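Local coordinates for protein flavin prenyltransferase UbiX (Aquifex aeolicus, PDB 2EJB) that probably makes the prenylated FMN cofactor of UbiD decarboxylases, joining a dimethylallyl group from dimethylallyl monophosphate to N5 and C6 of the flavin, at residues L33-S36 / R37-V41; V88-S91 / T92-S96; K104-I107 / H108-E112; N167-V170 / G171-D175. All coordinates share one frame; numbering follows the deposited sequence.

Interaction 1: L33-S36 / R37-V41; sequences LVIS and RNAKV
S36 meets A39 and K40 where strand 30-35 gives way to helix 37-45, and the axes of strand 33-35 and helix 37-41 stand at 75° to each other. S36 is the N-cap of the helix. Its hydroxyl lies between its own backbone N and carbonyl carbon (chi1 74°), which turns OG back over the first helical turn. There S36 OG accepts from A39 N at 2.8 Å, the usual N-cap bond. S36 OG also lies 3.2 Å from A39 CB, so the alanine methyl sits close beside the cap. The backbone oxygen of S36 is used as well. K40 N donates to S36 O at 3.2 Å and closes the first turn. A39 N adds a weak bond to that carbonyl. I35, the last strand residue, reaches the helix through its CG2 branch. I35 CG2 touches A39 CB at 4.0 Å and K40 CG at 4.1 Å, and the I35 and K40 side chains cross at about a right angle. On the sheet side, S36 OG also makes a weak hydrogen bond with I8 O of strand 3-8, and A39 packs on I8. S36 is a predicted FMN-binding residue. The chemistry implies that its hydroxyl is held by the helix start and more weakly by strand 3-8, which would restrict its position in the predicted flavin site.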
loop_
_atom_site.group_PDB
_atom_site.type_symbol
_atom_site.label_atom_id
_atom_site.label_comp_id
_atom_site.label_asym_id
_atom_site.label_seq_id
_atom_site.Cartn_x
_atom_site.Cartn_y
_atom_site.Cartn_z
ATOM N N LEU A 33 19.835 -9.577 12.452
ATOM C CA LEU A 33 19.594 -8.461 11.556
ATOM C C LEU A 33 20.506 -8.342 10.350
ATOM O O LEU A 33 21.720 -8.515 10.446
ATOM C CB LEU A 33 19.673 -7.165 12.361
ATOM C CG LEU A 33 19.564 -5.856 11.588
ATOM C CD1 LEU A 33 18.176 -5.732 10.967
ATOM C CD2 LEU A 33 19.831 -4.701 12.542
ATOM N N VAL A 34 19.905 -8.039 9.207
ATOM C CA VAL A 34 20.664 -7.844 7.982
ATOM C C VAL A 34 20.268 -6.468 7.474
ATOM O O VAL A 34 19.084 -6.201 7.259
ATOM C CB VAL A 34 20.311 -8.875 6.884
ATOM C CG1 VAL A 34 21.269 -8.709 5.717
ATOM C CG2 VAL A 34 20.381 -10.289 7.428
ATOM N N ILE A 35 21.253 -5.595 7.295
ATOM C CA ILE A 35 20.990 -4.245 6.811
ATOM C C ILE A 35 21.730 -3.988 5.511
ATOM O O ILE A 35 22.956 -4.105 5.454
ATOM C CB ILE A 35 21.438 -3.188 7.831
ATOM C CG1 ILE A 35 20.878 -3.529 9.211
ATOM C CG2 ILE A 35 20.948 -1.813 7.396
ATOM C CD1 ILE A 35 21.361 -2.612 10.312
ATOM N N SER A 36 20.983 -3.645 4.466
ATOM C CA SER A 36 21.581 -3.363 3.166
ATOM C C SER A 36 22.267 -1.998 3.218
ATOM O O SER A 36 21.962 -1.180 4.087
ATOM C CB SER A 36 20.506 -3.351 2.073
ATOM O OG SER A 36 19.721 -2.172 2.141
ATOM N N ARG A 37 23.200 -1.759 2.300
ATOM C CA ARG A 37 23.907 -0.481 2.247
ATOM C C ARG A 37 22.857 0.545 1.847
ATOM O O ARG A 37 22.792 1.645 2.402
ATOM C CB ARG A 37 25.013 -0.524 1.186
ATOM C CG ARG A 37 24.470 -0.504 -0.229
ATOM C CD ARG A 37 25.444 -1.007 -1.275
ATOM N NE ARG A 37 24.711 -1.312 -2.502
ATOM C CZ ARG A 37 24.981 -2.325 -3.318
ATOM N NH1 ARG A 37 25.982 -3.155 -3.055
ATOM N NH2 ARG A 37 24.230 -2.523 -4.392
ATOM N N ASN A 38 22.031 0.153 0.880
ATOM C CA ASN A 38 20.966 0.998 0.375
ATOM C C ASN A 38 20.088 1.485 1.517
ATOM O O ASN A 38 19.599 2.610 1.488
ATOM C CB ASN A 38 20.127 0.230 -0.658
ATOM C CG ASN A 38 20.414 0.670 -2.085
ATOM O OD1 ASN A 38 21.153 0.014 -2.822
ATOM N ND2 ASN A 38 19.838 1.802 -2.474
ATOM N N ALA A 39 19.908 0.642 2.529
ATOM C CA ALA A 39 19.083 0.994 3.679
ATOM C C ALA A 39 19.774 2.001 4.593
ATOM O O ALA A 39 19.126 2.876 5.170
ATOM C CB ALA A 39 18.722 -0.260 4.466
ATOM N N LYS A 40 21.088 1.876 4.723
ATOM C CA LYS A 40 21.846 2.780 5.578
ATOM C C LYS A 40 21.666 4.233 5.136
ATOM O O LYS A 40 21.312 5.097 5.939
ATOM C CB LYS A 40 23.334 2.409 5.559
ATOM C CG LYS A 40 23.649 0.987 6.013
ATOM C CD LYS A 40 24.937 0.948 6.814
ATOM C CE LYS A 40 25.306 -0.448 7.292
ATOM N NZ LYS A 40 26.495 -0.395 8.193
ATOM N N VAL A 41 21.897 4.494 3.854
ATOM C CA VAL A 41 21.762 5.844 3.319
ATOM C C VAL A 41 20.350 6.392 3.506
ATOM O O VAL A 41 20.167 7.513 3.984
ATOM C CB VAL A 41 22.130 5.881 1.818
ATOM C CG1 VAL A 41 23.572 5.437 1.634
ATOM C CG2 VAL A 41 21.200 4.984 1.023
#

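Interaction 2: V88-S91 / T92-S96; sequences VPCS and TNTLS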
loop_
_atom_site.group_PDB
_atom_site.type_symbol
_atom_site.label_atom_id
_atom_site.label_comp_id
_atom_site.label_asym_id
_atom_site.label_seq_id
_atom_site.Cartn_x
_atom_site.Cartn_y
_atom_site.Cartn_z
ATOM N N VAL A 88 11.578 -5.922 6.025
ATOM C CA VAL A 88 10.912 -4.650 6.260
ATOM C C VAL A 88 11.874 -3.463 6.344
ATOM O O VAL A 88 12.674 -3.365 7.276
ATOM C CB VAL A 88 10.117 -4.711 7.590
ATOM C CG1 VAL A 88 9.405 -3.391 7.840
ATOM C CG2 VAL A 88 9.129 -5.879 7.560
ATOM N N PRO A 89 11.827 -2.562 5.352
ATOM C CA PRO A 89 10.915 -2.644 4.208
ATOM C C PRO A 89 11.558 -3.478 3.107
ATOM O O PRO A 89 12.772 -3.652 3.087
ATOM C CB PRO A 89 10.752 -1.188 3.797
ATOM C CG PRO A 89 12.123 -0.638 4.044
ATOM C CD PRO A 89 12.493 -1.246 5.396
ATOM N N CYS A 90 10.735 -3.983 2.196
ATOM C CA CYS A 90 11.214 -4.788 1.082
ATOM C C CYS A 90 11.106 -3.977 -0.209
ATOM O O CYS A 90 10.006 -3.742 -0.706
ATOM C CB CYS A 90 10.377 -6.065 0.963
ATOM S SG CYS A 90 10.846 -7.139 -0.419
ATOM N N SER A 91 12.250 -3.556 -0.748
ATOM C CA SER A 91 12.286 -2.771 -1.978
ATOM C C SER A 91 11.717 -3.597 -3.125
ATOM O O SER A 91 11.660 -4.825 -3.039
ATOM C CB SER A 91 13.728 -2.359 -2.308
ATOM O OG SER A 91 14.533 -3.488 -2.617
ATOM N N THR A 92 11.299 -2.924 -4.196
ATOM C CA THR A 92 10.738 -3.614 -5.348
ATOM C C THR A 92 11.781 -4.537 -5.953
ATOM O O THR A 92 11.451 -5.599 -6.490
ATOM C CB THR A 92 10.234 -2.617 -6.428
ATOM O OG1 THR A 92 11.277 -1.694 -6.770
ATOM C CG2 THR A 92 9.026 -1.850 -5.909
ATOM N N ASN A 93 13.045 -4.136 -5.846
ATOM C CA ASN A 93 14.143 -4.937 -6.374
ATOM C C ASN A 93 14.278 -6.244 -5.592
ATOM O O ASN A 93 14.385 -7.321 -6.180
ATOM C CB ASN A 93 15.456 -4.137 -6.323
ATOM C CG ASN A 93 16.675 -4.987 -6.655
ATOM O OD1 ASN A 93 17.442 -5.363 -5.772
ATOM N ND2 ASN A 93 16.852 -5.297 -7.929
ATOM N N THR A 94 14.269 -6.148 -4.269
ATOM C CA THR A 94 14.379 -7.331 -3.419
ATOM C C THR A 94 13.167 -8.229 -3.628
ATOM O O THR A 94 13.289 -9.454 -3.660
ATOM C CB THR A 94 14.487 -6.935 -1.934
ATOM O OG1 THR A 94 15.778 -6.369 -1.701
ATOM C CG2 THR A 94 14.291 -8.143 -1.025
ATOM N N LEU A 95 11.997 -7.613 -3.773
ATOM C CA LEU A 95 10.771 -8.363 -4.002
ATOM C C LEU A 95 10.943 -9.215 -5.250
ATOM O O LEU A 95 10.612 -10.402 -5.262
ATOM C CB LEU A 95 9.587 -7.412 -4.199
ATOM C CG LEU A 95 8.333 -8.040 -4.821
ATOM C CD1 LEU A 95 7.792 -9.152 -3.912
ATOM C CD2 LEU A 95 7.281 -6.963 -5.056
ATOM N N SER A 96 11.474 -8.595 -6.298
ATOM C CA SER A 96 11.687 -9.274 -7.567
ATOM C C SER A 96 12.733 -10.373 -7.425
ATOM O O SER A 96 12.505 -11.512 -7.826
ATOM C CB SER A 96 12.119 -8.265 -8.636
ATOM O OG SER A 96 12.311 -8.899 -9.889
#
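Two hydrogen bonds join S91 to the first turn of helix 92-100. S91 is the N-cap. S91 OG accepts from T94 N at 3.1 Å, and the bond is fairly straight, 163° at the hydrogen. The serine torsion (chi1 66°) swings OG in over the helix start. L95 N donates to S91 O at 2.9 Å and closes the turn. S91 OG also lies 3.3 Å from T94 OG1. The apolar part belongs to C90. With SG anti to the backbone N (chi1 178°), the sulfur extends to the helix, and C90 SG rests 3.6 Å from T94 CG2. C90 SG also touches L95 CB at 4.0 Å. T94 thus turns its methyl to C90. Residues S91 to T94 are all predicted to bind FMN, so the cap and the first turn form part of the probable flavin site. A cis peptide bond precedes P89. Just after it, T9 OG1 is hydrogen-bonded to P89 O and S91 N. C90 and L95 both pack on L123 of strand 121-125, while L95 and S96 meet helix 132-143.

Interaction 3: K104-I107 / H108-E112; sequences KNLI and HRVGE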
loop_
_atom_site.group_PDB
_atom_site.type_symbol
_atom_site.label_atom_id
_atom_site.label_comp_id
_atom_site.label_asym_id
_atom_site.label_seq_id
_atom_site.Cartn_x
_atom_site.Cartn_y
_atom_site.Cartn_z
ATOM N N LYS A 104 21.377 -11.663 -5.161
ATOM C CA LYS A 104 22.475 -10.714 -5.278
ATOM C C LYS A 104 23.125 -10.439 -3.927
ATOM O O LYS A 104 24.262 -9.980 -3.865
ATOM C CB LYS A 104 21.976 -9.398 -5.875
ATOM C CG LYS A 104 23.047 -8.325 -6.006
ATOM C CD LYS A 104 22.558 -7.176 -6.871
ATOM C CE LYS A 104 23.579 -6.054 -6.969
ATOM N NZ LYS A 104 23.085 -4.978 -7.872
ATOM N N ASN A 105 22.398 -10.712 -2.847
ATOM C CA ASN A 105 22.909 -10.499 -1.497
ATOM C C ASN A 105 22.354 -11.549 -0.540
ATOM O O ASN A 105 21.515 -12.373 -0.915
ATOM C CB ASN A 105 22.528 -9.104 -0.981
ATOM C CG ASN A 105 21.025 -8.922 -0.827
ATOM O OD1 ASN A 105 20.297 -9.881 -0.594
ATOM N ND2 ASN A 105 20.556 -7.679 -0.942
ATOM N N LEU A 106 22.817 -11.498 0.704
ATOM C CA LEU A 106 22.381 -12.434 1.731
ATOM C C LEU A 106 20.870 -12.398 1.919
ATOM O O LEU A 106 20.230 -13.440 2.070
ATOM C CB LEU A 106 23.063 -12.110 3.060
ATOM C CG LEU A 106 22.638 -12.955 4.268
ATOM C CD1 LEU A 106 22.919 -14.427 3.995
ATOM C CD2 LEU A 106 23.380 -12.485 5.510
ATOM N N ILE A 107 20.310 -11.195 1.911
ATOM C CA ILE A 107 18.872 -11.004 2.082
ATOM C C ILE A 107 18.064 -11.831 1.085
ATOM O O ILE A 107 17.067 -12.461 1.446
ATOM C CB ILE A 107 18.497 -9.508 1.928
ATOM C CG1 ILE A 107 19.132 -8.702 3.066
ATOM C CG2 ILE A 107 16.976 -9.330 1.942
ATOM C CD1 ILE A 107 18.774 -7.224 3.039
ATOM N N HIS A 108 18.495 -11.828 -0.169
ATOM C CA HIS A 108 17.791 -12.586 -1.194
ATOM C C HIS A 108 17.903 -14.062 -0.856
ATOM O O HIS A 108 16.927 -14.803 -0.944
ATOM C CB HIS A 108 18.403 -12.293 -2.564
ATOM C CG HIS A 108 18.391 -10.839 -2.923
ATOM N ND1 HIS A 108 19.186 -10.306 -3.908
ATOM C CD2 HIS A 108 17.665 -9.809 -2.420
ATOM C CE1 HIS A 108 18.956 -9.006 -4.002
ATOM N NE2 HIS A 108 18.039 -8.683 -3.111
ATOM N N ARG A 109 19.097 -14.477 -0.442
ATOM C CA ARG A 109 19.340 -15.868 -0.079
ATOM C C ARG A 109 18.416 -16.312 1.053
ATOM O O ARG A 109 17.839 -17.405 1.005
ATOM C CB ARG A 109 20.799 -16.051 0.351
ATOM C CG ARG A 109 21.125 -17.433 0.904
ATOM C CD ARG A 109 20.933 -18.526 -0.141
ATOM N NE ARG A 109 21.149 -19.856 0.427
ATOM C CZ ARG A 109 20.949 -20.997 -0.226
ATOM N NH1 ARG A 109 20.529 -20.984 -1.484
ATOM N NH2 ARG A 109 21.164 -22.153 0.383
ATOM N N VAL A 110 18.282 -15.465 2.071
ATOM C CA VAL A 110 17.439 -15.784 3.219
ATOM C C VAL A 110 15.984 -15.958 2.792
ATOM O O VAL A 110 15.252 -16.768 3.361
ATOM C CB VAL A 110 17.534 -14.685 4.300
ATOM C CG1 VAL A 110 16.607 -15.014 5.471
ATOM C CG2 VAL A 110 18.977 -14.568 4.785
ATOM N N GLY A 111 15.569 -15.191 1.791
ATOM C CA GLY A 111 14.208 -15.310 1.305
ATOM C C GLY A 111 14.047 -16.650 0.610
ATOM O O GLY A 111 13.039 -17.332 0.774
ATOM N N GLU A 112 15.051 -17.033 -0.169
ATOM C CA GLU A 112 15.018 -18.302 -0.887
ATOM C C GLU A 112 15.015 -19.471 0.099
ATOM O O GLU A 112 14.318 -20.464 -0.109
ATOM C CB GLU A 112 16.224 -18.404 -1.826
ATOM C CG GLU A 112 16.551 -19.815 -2.290
ATOM C CD GLU A 112 17.810 -19.867 -3.126
ATOM O OE1 GLU A 112 18.840 -19.315 -2.684
ATOM O OE2 GLU A 112 17.770 -20.467 -4.220
#
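This is an N-terminal helix cap, built by K104 and N105 around H108 at the start of helix 106-117, which follows helix 92-100 in the chain. N105 is the N-cap. N105 OD1 accepts from H108 N at 2.7 Å, and the donor lies nearly in line with the side-chain C=O. The N105 torsion (chi1 64°) folds the amide over the first turn, so OD1 also sits above one face of the H108 imidazole, offset toward the rim. The amide and ring planes are 39° apart. A second bond fixes the ring at its edge: K104 N donates to H108 ND1 at 2.9 Å, close to the ring plane. Backbone bonds continue the turn, with R109 N on N105 O at 3.2 Å and V110 N on L106 O at 2.8 Å. L106 CD1 packs on V110 CG2 at 4.0 Å. One turn further, R109 NH1 forms a salt bridge with E112 OE1 at 2.7 Å, and the guanidinium comes from above the E112 carboxylate plane. L106 packs on S71 and A74, and H108 touches T94 and C97 of helix 92-100. The bonding suggests a preferred tautomer. Because ND1 accepts from a backbone N-H, it most likely carries no proton, so a neutral H108 would hold its proton on NE2, on the side near the predicted FMN residue T94.

Interaction 4: N167-V170 / G171-D175; sequences NFVV and GKLLD
G171 N donates to N167 O at 2.8 Å, the shortest of the four main-chain bonds that join 167-170 to 171-175. The motif is a regular alpha-helix, part of helix 162-176. The next bonds follow in step: K172 N to F168 O at 3.0 Å, L173 N to V169 O, and L174 N to V170 O. At G171 the helix carries no side chain, and the bare backbone comes close to N167 O.

The side chains meet one turn apart on two faces. On one face F168 and K172 lie side by side and point the same way. F168 has CG anti to its backbone N (chi1 170°), which leans the outward-pointing ring toward K172. K172 CG touches the F168 ring at CE2 and CZ, both at 4.1 Å, from an oblique direction. The lysine chain bends at chi2 (-70°) and is extended beyond. K172 NZ is hydrogen-bonded to A128 O of the second subunit, and F168 packs on R126 of that subunit. K172 is predicted to bind dimethylallyl phosphate, and F168 lies near Y156, which is predicted to do the same. This face therefore joins the subunit interface to the probable prenyl-donor site.

The other face is apolar and turns to the sheet and helix 14-26. L173 packs on V122 and L124 of strand 121-125, and L174 on V23 and L24. Within the helix, V169 CG1 meets L173 CD1 at 4.3 Å, and V170 CG1 lies 4.3 Å from L174 CD1.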
loop_
_atom_site.group_PDB
_atom_site.type_symbol
_atom_site.label_atom_id
_atom_site.label_comp_id
_atom_site.label_asym_id
_atom_site.label_seq_id
_atom_site.Cartn_x
_atom_site.Cartn_y
_atom_site.Cartn_z
ATOM N N ASN A 167 3.222 2.565 13.940
ATOM C CA ASN A 167 2.866 1.516 14.885
ATOM C C ASN A 167 1.766 0.629 14.325
ATOM O O ASN A 167 1.737 -0.574 14.585
ATOM C CB ASN A 167 2.425 2.132 16.217
ATOM C CG ASN A 167 3.599 2.589 17.064
ATOM O OD1 ASN A 167 4.668 2.906 16.544
ATOM N ND2 ASN A 167 3.400 2.635 18.374
ATOM N N PHE A 168 0.854 1.225 13.562
ATOM C CA PHE A 168 -0.233 0.456 12.959
ATOM C C PHE A 168 0.356 -0.606 12.039
ATOM O O PHE A 168 0.044 -1.792 12.153
ATOM C CB PHE A 168 -1.162 1.356 12.140
ATOM C CG PHE A 168 -2.148 0.587 11.302
ATOM C CD1 PHE A 168 -3.302 0.054 11.869
ATOM C CD2 PHE A 168 -1.887 0.333 9.958
ATOM C CE1 PHE A 168 -4.179 -0.730 11.111
ATOM C CE2 PHE A 168 -2.755 -0.450 9.192
ATOM C CZ PHE A 168 -3.903 -0.983 9.772
ATOM N N VAL A 169 1.214 -0.170 11.123
ATOM C CA VAL A 169 1.840 -1.082 10.178
ATOM C C VAL A 169 2.690 -2.128 10.908
ATOM O O VAL A 169 2.658 -3.312 10.563
ATOM C CB VAL A 169 2.708 -0.310 9.172
ATOM C CG1 VAL A 169 3.349 -1.275 8.188
ATOM C CG2 VAL A 169 1.844 0.710 8.431
ATOM N N VAL A 170 3.441 -1.692 11.917
ATOM C CA VAL A 170 4.274 -2.606 12.691
ATOM C C VAL A 170 3.398 -3.640 13.398
ATOM O O VAL A 170 3.766 -4.808 13.507
ATOM C CB VAL A 170 5.118 -1.847 13.741
ATOM C CG1 VAL A 170 5.927 -2.829 14.578
ATOM C CG2 VAL A 170 6.053 -0.880 13.044
ATOM N N GLY A 171 2.237 -3.205 13.871
ATOM C CA GLY A 171 1.329 -4.114 14.547
ATOM C C GLY A 171 0.782 -5.149 13.580
ATOM O O GLY A 171 0.562 -6.308 13.944
ATOM N N LYS A 172 0.550 -4.724 12.342
ATOM C CA LYS A 172 0.045 -5.616 11.310
ATOM C C LYS A 172 1.090 -6.687 11.017
ATOM O O LYS A 172 0.764 -7.860 10.848
ATOM C CB LYS A 172 -0.263 -4.829 10.031
ATOM C CG LYS A 172 -1.717 -4.404 9.892
ATOM C CD LYS A 172 -2.594 -5.623 9.638
ATOM C CE LYS A 172 -4.032 -5.239 9.348
ATOM N NZ LYS A 172 -4.882 -6.442 9.102
ATOM N N LEU A 173 2.350 -6.269 10.965
ATOM C CA LEU A 173 3.443 -7.193 10.692
ATOM C C LEU A 173 3.581 -8.237 11.788
ATOM O O LEU A 173 3.839 -9.406 11.510
ATOM C CB LEU A 173 4.744 -6.420 10.534
ATOM C CG LEU A 173 4.795 -5.614 9.237
ATOM C CD1 LEU A 173 5.925 -4.595 9.296
ATOM C CD2 LEU A 173 4.974 -6.575 8.058
ATOM N N LEU A 174 3.414 -7.813 13.034
ATOM C CA LEU A 174 3.516 -8.741 14.146
ATOM C C LEU A 174 2.328 -9.697 14.156
ATOM O O LEU A 174 2.487 -10.877 14.452
ATOM C CB LEU A 174 3.621 -7.977 15.471
ATOM C CG LEU A 174 5.003 -7.332 15.676
ATOM C CD1 LEU A 174 4.953 -6.356 16.837
ATOM C CD2 LEU A 174 6.060 -8.405 15.902
ATOM N N ASP A 175 1.140 -9.198 13.820
ATOM C CA ASP A 175 -0.044 -10.050 13.787
ATOM C C ASP A 175 0.119 -11.164 12.761
ATOM O O ASP A 175 -0.423 -12.255 12.933
ATOM C CB ASP A 175 -1.301 -9.244 13.448
ATOM C CG ASP A 175 -1.712 -8.306 14.562
ATOM O OD1 ASP A 175 -1.304 -8.541 15.722
ATOM O OD2 ASP A 175 -2.460 -7.344 14.279
#

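The four contacts follow one another along the chain. Interactions 1 and 2 lie where strands 30-35 and 82-90 of the six-stranded parallel sheet lead into helices. Their centres are about 12 Å apart, without touching. Interaction 3, on the helix after that of interaction 2, bridges them: V34 CG1 meets I107 CG1 at 3.4 Å, and T94 OG1 lies 3.5 Å from H108 NE2. The two serine caps are predicted FMN-binding residues, and the asparagine-capped helix start packs close to them. Interaction 4 is remote from interactions 1 and 3, centres about 21 and 23 Å away, but touches interaction 2 through V88 and L173. It brings K172, predicted to bind dimethylallyl phosphate, to the subunit interface.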